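Local coordinates for protein adenylyltransferase thiF (Escherichia coli, PDB 1ZUD) that catalyses the ATP-dependent adenylation of the C-terminal glycine carboxylate of the sulfur carrier protein ThiS, a step in thiamin biosynthesis, at residues Asn143-Ile147 and Met159-Trp165; Ala216-Arg220 and Ser231-Arg235; Gly168-Cys172 and Ala237-Cys243; Lys25-Val31 and Ile206-Ser210. The contacts are given in a common frame with arbitrary orientation. Where two conformers were deposited one is given. Residue numbers count along the deposited sequence, not the author numbering.

Contact 1: residues Asn143-Ile147 and Met159-Trp165; sequences NTPLI and MVLTPPW. With NA (sodium ion), chain J.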
loop_
_atom_site.group_PDB
_atom_site.type_symbol
_atom_site.label_atom_id
_atom_site.label_comp_id
_atom_site.label_asym_id
_atom_site.label_seq_id
_atom_site.Cartn_x
_atom_site.Cartn_y
_atom_site.Cartn_z
ATOM N N ASN C 143 -22.987 15.775 -4.087
ATOM C CA ASN C 143 -22.626 15.586 -2.676
ATOM C C ASN C 143 -22.226 14.141 -2.295
ATOM O O ASN C 143 -22.647 13.626 -1.255
ATOM C CB ASN C 143 -23.837 15.979 -1.861
ATOM C CG ASN C 143 -23.499 16.956 -0.804
ATOM O OD1 ASN C 143 -22.682 17.854 -1.028
ATOM N ND2 ASN C 143 -24.105 16.792 0.368
ATOM N N THR C 144 -21.416 13.488 -3.132
ATOM C CA THR C 144 -21.029 12.086 -2.885
ATOM C C THR C 144 -19.508 12.063 -2.685
ATOM O O THR C 144 -18.780 12.641 -3.482
ATOM C CB THR C 144 -21.428 11.218 -4.123
ATOM O OG1 THR C 144 -22.866 11.285 -4.286
ATOM C CG2 THR C 144 -20.963 9.745 -3.985
ATOM N N PRO C 145 -19.031 11.443 -1.585
ATOM C CA PRO C 145 -17.609 11.343 -1.282
ATOM C C PRO C 145 -16.865 10.725 -2.456
ATOM O O PRO C 145 -17.371 9.804 -3.120
ATOM C CB PRO C 145 -17.560 10.425 -0.043
ATOM C CG PRO C 145 -18.910 10.488 0.542
ATOM C CD PRO C 145 -19.880 10.778 -0.563
ATOM N N LEU C 146 -15.655 11.200 -2.693
ATOM C CA LEU C 146 -14.840 10.710 -3.795
ATOM C C LEU C 146 -13.430 10.305 -3.289
ATOM O O LEU C 146 -12.731 11.081 -2.612
ATOM C CB LEU C 146 -14.745 11.799 -4.921
ATOM C CG LEU C 146 -13.750 11.557 -6.077
ATOM C CD1 LEU C 146 -14.138 10.300 -6.848
ATOM C CD2 LEU C 146 -13.718 12.734 -7.031
ATOM N N ILE C 147 -13.028 9.070 -3.581
ATOM C CA ILE C 147 -11.696 8.611 -3.174
ATOM C C ILE C 147 -10.953 8.431 -4.464
ATOM O O ILE C 147 -11.283 7.573 -5.282
ATOM C CB ILE C 147 -11.788 7.278 -2.353
ATOM C CG1 ILE C 147 -12.604 7.537 -1.080
ATOM C CG2 ILE C 147 -10.381 6.781 -1.986
ATOM C CD1 ILE C 147 -13.049 6.271 -0.289
ATOM N N MET C 159 -6.133 10.845 -2.481
ATOM C CA MET C 159 -6.843 11.854 -1.675
ATOM C C MET C 159 -8.247 11.374 -1.439
ATOM O O MET C 159 -8.877 10.792 -2.358
ATOM C CB MET C 159 -7.039 13.192 -2.407
ATOM C CG MET C 159 -5.984 13.671 -3.268
ATOM S SD MET C 159 -6.693 15.179 -4.009
ATOM C CE MET C 159 -6.662 14.688 -5.661
ATOM N N VAL C 160 -8.770 11.663 -0.246
ATOM C CA VAL C 160 -10.176 11.362 0.106
ATOM C C VAL C 160 -10.912 12.730 0.170
ATOM O O VAL C 160 -10.562 13.596 1.009
ATOM C CB VAL C 160 -10.308 10.684 1.466
ATOM C CG1 VAL C 160 -11.798 10.423 1.722
ATOM C CG2 VAL C 160 -9.500 9.325 1.485
ATOM N N LEU C 161 -11.880 12.947 -0.715
ATOM C CA LEU C 161 -12.581 14.248 -0.753
ATOM C C LEU C 161 -14.020 14.008 -0.371
ATOM O O LEU C 161 -14.752 13.197 -0.993
ATOM C CB LEU C 161 -12.513 14.849 -2.147
ATOM C CG LEU C 161 -11.178 14.856 -2.825
ATOM C CD1 LEU C 161 -11.373 15.075 -4.335
ATOM C CD2 LEU C 161 -10.340 15.916 -2.208
ATOM N N THR C 162 -14.438 14.661 0.703
ATOM C CA THR C 162 -15.818 14.448 1.168
ATOM C C THR C 162 -16.569 15.764 1.364
ATOM O O THR C 162 -15.943 16.786 1.589
ATOM C CB THR C 162 -15.846 13.734 2.551
ATOM O OG1 THR C 162 -15.193 14.569 3.527
ATOM C CG2 THR C 162 -15.078 12.397 2.488
ATOM N N PRO C 163 -17.906 15.745 1.223
ATOM C CA PRO C 163 -18.766 16.943 1.422
ATOM C C PRO C 163 -18.543 17.253 2.924
ATOM O O PRO C 163 -18.349 16.330 3.704
ATOM C CB PRO C 163 -20.199 16.403 1.238
ATOM C CG PRO C 163 -20.052 15.215 0.401
ATOM C CD PRO C 163 -18.681 14.584 0.745
ATOM N N PRO C 164 -18.659 18.521 3.373
ATOM C CA PRO C 164 -18.993 19.734 2.634
ATOM C C PRO C 164 -17.822 20.314 1.909
ATOM O O PRO C 164 -17.787 21.524 1.677
ATOM C CB PRO C 164 -19.547 20.662 3.726
ATOM C CG PRO C 164 -18.619 20.436 4.817
ATOM C CD PRO C 164 -18.440 18.847 4.801
ATOM N N TRP C 165 -16.822 19.469 1.602
ATOM C CA TRP C 165 -15.682 19.935 0.800
ATOM C C TRP C 165 -14.860 21.065 1.436
ATOM O O TRP C 165 -14.374 21.975 0.743
ATOM C CB TRP C 165 -16.177 20.396 -0.597
ATOM C CG TRP C 165 -17.197 19.524 -1.196
ATOM C CD1 TRP C 165 -18.540 19.749 -1.262
ATOM C CD2 TRP C 165 -16.985 18.197 -1.724
ATOM N NE1 TRP C 165 -19.179 18.635 -1.790
ATOM C CE2 TRP C 165 -18.250 17.676 -2.080
ATOM C CE3 TRP C 165 -15.848 17.405 -1.919
ATOM C CZ2 TRP C 165 -18.418 16.383 -2.631
ATOM C CZ3 TRP C 165 -16.011 16.107 -2.471
ATOM C CH2 TRP C 165 -17.282 15.623 -2.817
HETATM NA NA NA J . -24.377 9.396 -4.439
HETATM O O HOH W 1 -25.102 9.447 -2.139
HETATM O O HOH W 2 -25.896 11.411 -4.550
#

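Contact 2: residues Ala216-Arg220 and Ser231-Arg235; sequences AGELR and SLALR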
loop_
_atom_site.group_PDB
_atom_site.type_symbol
_atom_site.label_atom_id
_atom_site.label_comp_id
_atom_site.label_asym_id
_atom_site.label_seq_id
_atom_site.Cartn_x
_atom_site.Cartn_y
_atom_site.Cartn_z
ATOM N N ALA C 216 -9.349 13.133 6.135
ATOM C CA ALA C 216 -9.764 13.305 4.752
ATOM C C ALA C 216 -9.225 14.689 4.359
ATOM O O ALA C 216 -8.787 15.464 5.236
ATOM C CB ALA C 216 -11.324 13.229 4.641
ATOM N N GLY C 217 -9.194 15.009 3.066
ATOM C CA GLY C 217 -8.704 16.327 2.653
ATOM C C GLY C 217 -7.206 16.481 2.815
ATOM O O GLY C 217 -6.663 17.551 3.122
ATOM N N GLU C 218 -6.535 15.370 2.552
ATOM C CA GLU C 218 -5.106 15.241 2.678
ATOM C C GLU C 218 -4.583 14.588 1.382
ATOM O O GLU C 218 -5.133 13.583 0.973
ATOM C CB GLU C 218 -4.943 14.299 3.850
ATOM C CG GLU C 218 -3.658 14.146 4.518
ATOM C CD GLU C 218 -3.855 13.262 5.764
ATOM O OE1 GLU C 218 -4.342 12.102 5.613
ATOM O OE2 GLU C 218 -3.536 13.736 6.881
ATOM N N LEU C 219 -3.544 15.134 0.746
ATOM C CA LEU C 219 -3.002 14.504 -0.438
ATOM C C LEU C 219 -1.837 13.608 0.068
ATOM O O LEU C 219 -0.959 14.083 0.783
ATOM C CB LEU C 219 -2.484 15.556 -1.443
ATOM C CG LEU C 219 -1.700 14.986 -2.626
ATOM C CD1 LEU C 219 -2.669 14.150 -3.489
ATOM C CD2 LEU C 219 -1.048 16.120 -3.444
ATOM N N ARG C 220 -1.906 12.299 -0.227
ATOM C CA ARG C 220 -0.871 11.365 0.203
ATOM C C ARG C 220 -0.033 10.976 -1.022
ATOM O O ARG C 220 -0.558 10.547 -2.033
ATOM C CB ARG C 220 -1.555 10.183 0.879
ATOM C CG ARG C 220 -2.166 10.622 2.213
ATOM C CD ARG C 220 -3.351 9.766 2.652
ATOM N NE ARG C 220 -2.961 8.355 2.825
ATOM C CZ ARG C 220 -3.819 7.365 3.082
ATOM N NH1 ARG C 220 -5.132 7.612 3.214
ATOM N NH2 ARG C 220 -3.371 6.114 3.166
ATOM N N SER C 231 2.338 13.519 3.485
ATOM C CA SER C 231 0.939 13.908 3.533
ATOM C C SER C 231 0.896 15.409 3.464
ATOM O O SER C 231 1.564 16.078 4.262
ATOM C CB SER C 231 0.285 13.460 4.856
ATOM O OG SER C 231 0.058 12.047 4.844
ATOM N N LEU C 232 0.108 15.936 2.533
ATOM C CA LEU C 232 -0.004 17.404 2.371
ATOM C C LEU C 232 -1.454 17.804 2.610
ATOM O O LEU C 232 -2.369 17.124 2.153
ATOM C CB LEU C 232 0.425 17.801 0.953
ATOM C CG LEU C 232 1.818 17.261 0.586
ATOM C CD1 LEU C 232 2.066 17.508 -0.921
ATOM C CD2 LEU C 232 2.910 17.990 1.466
ATOM N N ALA C 233 -1.662 18.897 3.342
ATOM C CA ALA C 233 -3.032 19.343 3.619
ATOM C C ALA C 233 -3.540 20.022 2.372
ATOM O O ALA C 233 -2.878 20.952 1.869
ATOM C CB ALA C 233 -3.023 20.362 4.827
ATOM N N LEU C 234 -4.706 19.592 1.867
ATOM C CA LEU C 234 -5.293 20.189 0.685
ATOM C C LEU C 234 -5.853 21.591 1.085
ATOM O O LEU C 234 -5.977 21.892 2.276
ATOM C CB LEU C 234 -6.443 19.311 0.156
ATOM C CG LEU C 234 -5.927 17.992 -0.509
ATOM C CD1 LEU C 234 -7.079 17.055 -0.805
ATOM C CD2 LEU C 234 -5.194 18.372 -1.795
ATOM N N ARG C 235 -6.178 22.420 0.105
ATOM C CA ARG C 235 -6.744 23.755 0.437
ATOM C C ARG C 235 -7.690 24.159 -0.679
ATOM O O ARG C 235 -7.327 24.116 -1.852
ATOM C CB ARG C 235 -5.619 24.806 0.531
ATOM C CG ARG C 235 -6.094 26.268 0.755
ATOM C CD ARG C 235 -6.276 26.629 2.251
ATOM N NE ARG C 235 -6.827 27.985 2.462
ATOM C CZ ARG C 235 -8.132 28.299 2.514
ATOM N NH1 ARG C 235 -9.073 27.366 2.379
ATOM N NH2 ARG C 235 -8.507 29.565 2.698
HETATM O O HOH W 3 -1.911 10.972 6.118
#

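Contact 3: residues Gly168-Cys172 and Ala237-Cys243; sequences GCYRC and ASGCPVC. With ZN (zinc ion), chain H.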
loop_
_atom_site.group_PDB
_atom_site.type_symbol
_atom_site.label_atom_id
_atom_site.label_comp_id
_atom_site.label_asym_id
_atom_site.label_seq_id
_atom_site.Cartn_x
_atom_site.Cartn_y
_atom_site.Cartn_z
ATOM N N GLY C 168 -11.701 21.670 -0.295
ATOM C CA GLY C 168 -11.792 21.781 -1.729
ATOM C C GLY C 168 -12.068 20.451 -2.439
ATOM O O GLY C 168 -12.462 19.460 -1.843
ATOM N N CYS C 169 -11.798 20.422 -3.722
ATOM C CA CYS C 169 -12.118 19.229 -4.498
ATOM C C CYS C 169 -10.923 18.938 -5.421
ATOM O O CYS C 169 -9.818 19.566 -5.286
ATOM C CB CYS C 169 -13.436 19.511 -5.305
ATOM S SG CYS C 169 -13.187 20.645 -6.668
ATOM N N TYR C 170 -11.105 18.026 -6.365
ATOM C CA TYR C 170 -9.948 17.641 -7.223
ATOM C C TYR C 170 -9.519 18.825 -8.097
ATOM O O TYR C 170 -8.321 19.050 -8.367
ATOM C CB TYR C 170 -10.331 16.466 -8.134
ATOM C CG TYR C 170 -9.199 15.905 -8.997
ATOM C CD1 TYR C 170 -8.354 14.898 -8.521
ATOM C CD2 TYR C 170 -9.048 16.324 -10.313
ATOM C CE1 TYR C 170 -7.381 14.301 -9.362
ATOM C CE2 TYR C 170 -8.111 15.756 -11.136
ATOM C CZ TYR C 170 -7.284 14.743 -10.662
ATOM O OH TYR C 170 -6.391 14.200 -11.543
ATOM N N ARG C 171 -10.521 19.589 -8.524
ATOM C CA ARG C 171 -10.293 20.768 -9.359
ATOM C C ARG C 171 -9.632 21.918 -8.576
ATOM O O ARG C 171 -9.008 22.772 -9.193
ATOM C CB ARG C 171 -11.624 21.221 -10.003
ATOM C CG ARG C 171 -11.602 22.592 -10.706
ATOM C CD ARG C 171 -10.934 22.570 -12.048
ATOM N NE ARG C 171 -10.892 23.908 -12.654
ATOM C CZ ARG C 171 -10.196 24.944 -12.176
ATOM N NH1 ARG C 171 -9.456 24.857 -11.057
ATOM N NH2 ARG C 171 -10.208 26.086 -12.841
ATOM N N CYS C 172 -9.711 21.945 -7.253
ATOM C CA CYS C 172 -8.996 23.019 -6.506
ATOM C C CYS C 172 -7.489 22.793 -6.586
ATOM O O CYS C 172 -6.685 23.730 -6.592
ATOM C CB CYS C 172 -9.355 23.062 -5.009
ATOM S SG CYS C 172 -11.072 23.546 -4.618
ATOM N N ALA C 237 -9.706 26.277 -3.386
ATOM C CA ALA C 237 -9.359 27.439 -4.187
ATOM C C ALA C 237 -10.620 28.314 -4.244
ATOM O O ALA C 237 -11.696 27.854 -4.633
ATOM C CB ALA C 237 -8.947 27.022 -5.595
ATOM N N SER C 238 -10.467 29.576 -3.863
ATOM C CA SER C 238 -11.581 30.526 -3.874
ATOM C C SER C 238 -12.318 30.568 -5.181
ATOM O O SER C 238 -13.546 30.640 -5.203
ATOM C CB SER C 238 -11.086 31.952 -3.584
ATOM O OG SER C 238 -10.963 32.159 -2.189
ATOM N N GLY C 239 -11.582 30.587 -6.275
ATOM C CA GLY C 239 -12.260 30.648 -7.551
ATOM C C GLY C 239 -12.567 29.275 -8.155
ATOM O O GLY C 239 -12.830 29.188 -9.359
ATOM N N CYS C 240 -12.562 28.197 -7.369
ATOM C CA CYS C 240 -12.867 26.880 -7.985
ATOM C C CYS C 240 -14.237 26.863 -8.672
ATOM O O CYS C 240 -15.251 27.091 -8.048
ATOM C CB CYS C 240 -12.834 25.740 -6.937
ATOM S SG CYS C 240 -13.124 24.112 -7.757
ATOM N N PRO C 241 -14.281 26.561 -9.973
ATOM C CA PRO C 241 -15.580 26.531 -10.673
ATOM C C PRO C 241 -16.494 25.358 -10.317
ATOM O O PRO C 241 -17.641 25.338 -10.707
ATOM C CB PRO C 241 -15.194 26.510 -12.143
ATOM C CG PRO C 241 -13.842 25.792 -12.120
ATOM C CD PRO C 241 -13.149 26.350 -10.895
ATOM N N VAL C 242 -15.986 24.395 -9.556
ATOM C CA VAL C 242 -16.777 23.238 -9.163
ATOM C C VAL C 242 -17.335 23.350 -7.754
ATOM O O VAL C 242 -18.528 23.212 -7.544
ATOM C CB VAL C 242 -15.929 21.883 -9.247
ATOM C CG1 VAL C 242 -16.738 20.705 -8.649
ATOM C CG2 VAL C 242 -15.592 21.571 -10.676
ATOM N N CYS C 243 -16.494 23.601 -6.763
ATOM C CA CYS C 243 -16.993 23.645 -5.395
ATOM C C CYS C 243 -17.001 25.099 -4.892
ATOM O O CYS C 243 -17.299 25.345 -3.734
ATOM C CB CYS C 243 -16.095 22.800 -4.448
ATOM S SG CYS C 243 -14.415 23.506 -4.145
HETATM ZN ZN ZN H . -12.866 22.879 -5.893
#

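Contact 4: residues Lys25-Val31 and Ile206-Ser210; sequences KLLDSQV and IKLLS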
loop_
_atom_site.group_PDB
_atom_site.type_symbol
_atom_site.label_atom_id
_atom_site.label_comp_id
_atom_site.label_asym_id
_atom_site.label_seq_id
_atom_site.Cartn_x
_atom_site.Cartn_y
_atom_site.Cartn_z
ATOM N N LYS C 25 -23.605 -1.925 8.006
ATOM C CA LYS C 25 -23.528 -0.711 7.200
ATOM C C LYS C 25 -22.761 -1.033 5.894
ATOM O O LYS C 25 -23.147 -0.537 4.815
ATOM C CB LYS C 25 -22.783 0.396 7.923
ATOM C CG LYS C 25 -23.394 0.858 9.228
ATOM C CD LYS C 25 -22.467 1.900 9.822
ATOM C CE LYS C 25 -22.929 2.383 11.205
ATOM N NZ LYS C 25 -21.952 3.389 11.766
ATOM N N LEU C 26 -21.680 -1.830 5.965
ATOM C CA LEU C 26 -20.975 -2.174 4.671
ATOM C C LEU C 26 -21.937 -2.932 3.775
ATOM O O LEU C 26 -22.071 -2.695 2.572
ATOM C CB LEU C 26 -19.729 -3.079 4.898
ATOM C CG LEU C 26 -18.594 -2.432 5.696
ATOM C CD1 LEU C 26 -17.466 -3.468 5.974
ATOM C CD2 LEU C 26 -18.052 -1.278 4.903
ATOM N N LEU C 27 -22.633 -3.880 4.386
ATOM C CA LEU C 27 -23.562 -4.693 3.621
ATOM C C LEU C 27 -24.712 -3.849 2.997
ATOM O O LEU C 27 -25.274 -4.216 1.979
ATOM C CB LEU C 27 -24.116 -5.764 4.547
ATOM C CG LEU C 27 -23.801 -7.257 4.470
ATOM C CD1 LEU C 27 -22.803 -7.617 3.395
ATOM C CD2 LEU C 27 -23.414 -7.726 5.886
ATOM N N ASP C 28 -25.051 -2.726 3.621
ATOM C CA ASP C 28 -26.109 -1.859 3.131
ATOM C C ASP C 28 -25.567 -0.758 2.211
ATOM O O ASP C 28 -26.321 0.080 1.740
ATOM C CB ASP C 28 -26.799 -1.135 4.301
ATOM C CG ASP C 28 -27.558 -2.086 5.246
ATOM O OD1 ASP C 28 -27.963 -3.206 4.819
ATOM O OD2 ASP C 28 -27.751 -1.688 6.422
ATOM N N SER C 29 -24.271 -0.729 1.961
ATOM C CA SER C 29 -23.732 0.346 1.131
ATOM C C SER C 29 -23.593 0.028 -0.335
ATOM O O SER C 29 -23.620 -1.169 -0.767
ATOM C CB SER C 29 -22.353 0.711 1.622
ATOM O OG SER C 29 -22.379 1.021 2.987
ATOM N N GLN C 30 -23.331 1.094 -1.088
ATOM C CA GLN C 30 -23.110 0.964 -2.514
ATOM C C GLN C 30 -21.876 1.728 -2.935
ATOM O O GLN C 30 -21.717 2.929 -2.627
ATOM C CB GLN C 30 -24.361 1.437 -3.328
ATOM C CG GLN C 30 -24.058 1.316 -4.867
ATOM C CD GLN C 30 -25.275 1.508 -5.757
ATOM O OE1 GLN C 30 -26.398 1.095 -5.412
ATOM N NE2 GLN C 30 -25.060 2.113 -6.909
ATOM N N VAL C 31 -20.984 1.062 -3.659
ATOM C CA VAL C 31 -19.739 1.730 -4.093
ATOM C C VAL C 31 -19.621 1.664 -5.591
ATOM O O VAL C 31 -19.893 0.611 -6.224
ATOM C CB VAL C 31 -18.465 1.057 -3.452
ATOM C CG1 VAL C 31 -17.155 1.606 -4.107
ATOM C CG2 VAL C 31 -18.396 1.381 -1.951
ATOM N N ILE C 206 -13.791 1.553 3.186
ATOM C CA ILE C 206 -14.310 0.791 4.301
ATOM C C ILE C 206 -14.428 1.665 5.523
ATOM O O ILE C 206 -15.408 1.562 6.253
ATOM C CB ILE C 206 -13.382 -0.413 4.598
ATOM C CG1 ILE C 206 -13.475 -1.371 3.391
ATOM C CG2 ILE C 206 -13.796 -1.132 5.876
ATOM C CD1 ILE C 206 -12.344 -2.378 3.310
ATOM N N LYS C 207 -13.437 2.512 5.741
ATOM C CA LYS C 207 -13.484 3.419 6.896
ATOM C C LYS C 207 -14.641 4.410 6.744
ATOM O O LYS C 207 -15.390 4.667 7.730
ATOM C CB LYS C 207 -12.147 4.181 7.070
ATOM C CG LYS C 207 -11.002 3.266 7.563
ATOM C CD LYS C 207 -9.727 4.055 7.887
ATOM C CE LYS C 207 -9.189 4.734 6.619
ATOM N NZ LYS C 207 -7.963 5.510 6.936
ATOM N N LEU C 208 -14.801 4.948 5.531
ATOM C CA LEU C 208 -15.865 5.916 5.333
ATOM C C LEU C 208 -17.231 5.270 5.491
ATOM O O LEU C 208 -18.110 5.828 6.157
ATOM C CB LEU C 208 -15.783 6.549 3.957
ATOM C CG LEU C 208 -17.091 7.235 3.550
ATOM C CD1 LEU C 208 -17.194 8.606 4.205
ATOM C CD2 LEU C 208 -17.116 7.370 2.071
ATOM N N LEU C 209 -17.428 4.085 4.891
ATOM C CA LEU C 209 -18.708 3.427 4.970
ATOM C C LEU C 209 -19.015 2.860 6.359
ATOM O O LEU C 209 -20.171 2.773 6.751
ATOM C CB LEU C 209 -18.802 2.321 3.924
ATOM C CG LEU C 209 -18.669 2.834 2.467
ATOM C CD1 LEU C 209 -18.459 1.637 1.533
ATOM C CD2 LEU C 209 -19.876 3.617 2.082
ATOM N N SER C 210 -18.002 2.479 7.120
ATOM C CA SER C 210 -18.352 1.902 8.412
ATOM C C SER C 210 -18.376 2.983 9.494
ATOM O O SER C 210 -18.713 2.726 10.620
ATOM C CB SER C 210 -17.367 0.786 8.770
ATOM O OG SER C 210 -16.062 1.303 8.866
#

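Contact 1: residues Asn143-Ile147 and Met159-Trp165
The two segments run antiparallel and are tied by a pair of nearly straight hydrogen bonds, Leu146 N to Leu161 O and Leu161 N to Leu146 O, both 2.8 Å. One step on, Ile147 and Val160 form a non-hydrogen-bonded pair, CA to CA 4.5 Å, and Ile147 CG1 meets Val160 CG1 at 4.1 Å on the face covered by helix 191-210. On the other face Leu146 CD2 lies 4.3 Å from Leu161 CD1, with helix 129-141 over Leu146. Before the strand, Pro145 CG rests on Pro163 CD at 4.1 Å. The Trp165 indole turns its edge to the incoming loop, CH2 3.4 Å from Thr144 O. Thr144 points away, and its OG1 binds the sodium ion at 2.4 Å, in a site completed by two waters and the carbonyls of Val116, Ala117 and Ala119. Asn143, with positive phi, ends the preceding helix in a Schellman motif. This is the open end of the beta hairpin 146-152/155-161, where the parallel part of the Rossmann-like ThiF sheet turns antiparallel.

Contact 2: residues Ala216-Arg220 and Ser231-Arg235
Three backbone hydrogen bonds hold these segments together: Leu219 N to Leu232 O at 2.7 Å, Leu232 N to Leu219 O at 2.8 Å, and, past the end of the regular strand, Leu234 N to Gly217 O at 3.1 Å. CA-H...O contacts reinforce the ladder, with Glu218 CA 3.4 Å from Leu232 O and Ser231 CA 3.3 Å from Leu219 O. On the face carrying Glu218, Arg220 and Ser231, a water lies 2.6 Å from Ser231 OG and gives a weak hydrogen bond to Glu218 OE1 at 2.7 Å. The guanidinium of Arg220 finds its partner outside the pair, in a salt bridge to Glu204 of helix 191-210. On the other face Leu219 CD2 sits 4.2 Å from Leu232 CD1; past the strand, Leu234 CD2 lies 3.9 Å from Leu219 CB. Gly217, just before strand 218-223, has positive phi. The strands belong to a beta hairpin at one margin of the sheet. Strand 155-161 flanks 218-223, and Leu173 of helix 170-173 packs on Leu219 and Leu234, while the ThiS chain makes backbone hydrogen bonds with Ala233, and its Phe60 packs on Leu219 and Leu232.

Contact 3: residues Gly168-Cys172 and Ala237-Cys243
Arg171 lays one face of its guanidinium on the Pro241 ring, CZ to CD 3.5 Å, while its CG passes 3.7 Å from Cys240 SG and its CB touches Val242 CG2 at 4.0 Å. Next to it sits the zinc ion, held by four thiolate sulfurs: Cys169 SG at 2.4 Å, Cys172 SG at 2.3 Å, Cys240 SG at 2.2 Å and Cys243 SG at 2.4 Å. The site is a Cys4 zinc centre built from two CxxC motifs, one at the start of helix 170-173 and the other in the loop after strand 228-233, so a single metal clasps parts of the chain 65 residues apart. Backbone amides point at two of the sulfurs, as is common in zinc knuckles. Cys172 SG accepts from Cys169 N and from Ala237 N across the contact, each at 3.3 Å, and Cys240 SG accepts from Val242 N at 3.4 Å and Cys243 N at 3.6 Å. Gly168 passes so close to Cys172 SG that a side chain there would clash. A type I turn runs from Ala237 to Cys240, leading into the second cysteine pair; Ala237 CB packs on Cys172 CB at 4.0 Å, and Gly239 N is hydrogen-bonded to Glu44 of the ThiS chain.

Contact 4: residues Lys25-Val31 and Ile206-Ser210
Leu209 is the main bump here, covered more by the other segment than any other residue of the pair. It projects from the last turn of helix 191-210 into the hollow left where the chain 25-31 changes from helix to strand: its CD1 meets Val31 CG2 at 3.5 Å, its CD2 lies 3.7 Å from Ser29 OG, and its CB takes Leu26 CD2 at 3.8 Å. In return, Leu26 wedges its end between Ile206 and Leu209, one helical turn apart, with CD1 4.4 Å from Ile206 CG2 and CD2 4.1 Å from Ile206 O. Ser29 OG donates a 2.5 Å hydrogen bond back to Lys25 O, across the helix-to-strand link. Strand 30-34 is the first strand of the Rossmann-like unit and leads toward a glycine-rich turn, consistent with the Rossmann-type pattern and holding Gly38 of the ATP site; the C-terminal end of helix 191-210 packs against its start. Val121 of the adjacent strand also touches Val31 and Leu209. At the exposed side, Lys25 CB lies 3.7 Å from Leu209 O, and its extended chain reaches Ser210 O, NZ to O 3.5 Å, a weak hydrogen bond. Ser210 OG turns back to Ile206 O at 2.7 Å.

Overall arrangement
Contacts 1 and 2 are successive hairpins of the same sheet, joined edge to edge by a probable hydrogen bond from Gly217 N to Val160 O (2.8 Å). Contact 3 packs against contact 1: Met159 CE meets Tyr170 CD1 at 3.3 Å, and the Trp165 side chain is about 7 Å from the zinc. Contact 4 touches contact 1 through Pro145 CB and Leu208 CD2 (3.7 Å), but its centre lies about 27 Å from that of contact 3. The ATP-site residues Met129 and Leu107 are about 10 Å and 11 Å, side chain to side chain, from Arg171 and Val31. Contacts 2 and 3, touching at Arg235 O and Cys172 CB (3.9 Å), both meet ThiS.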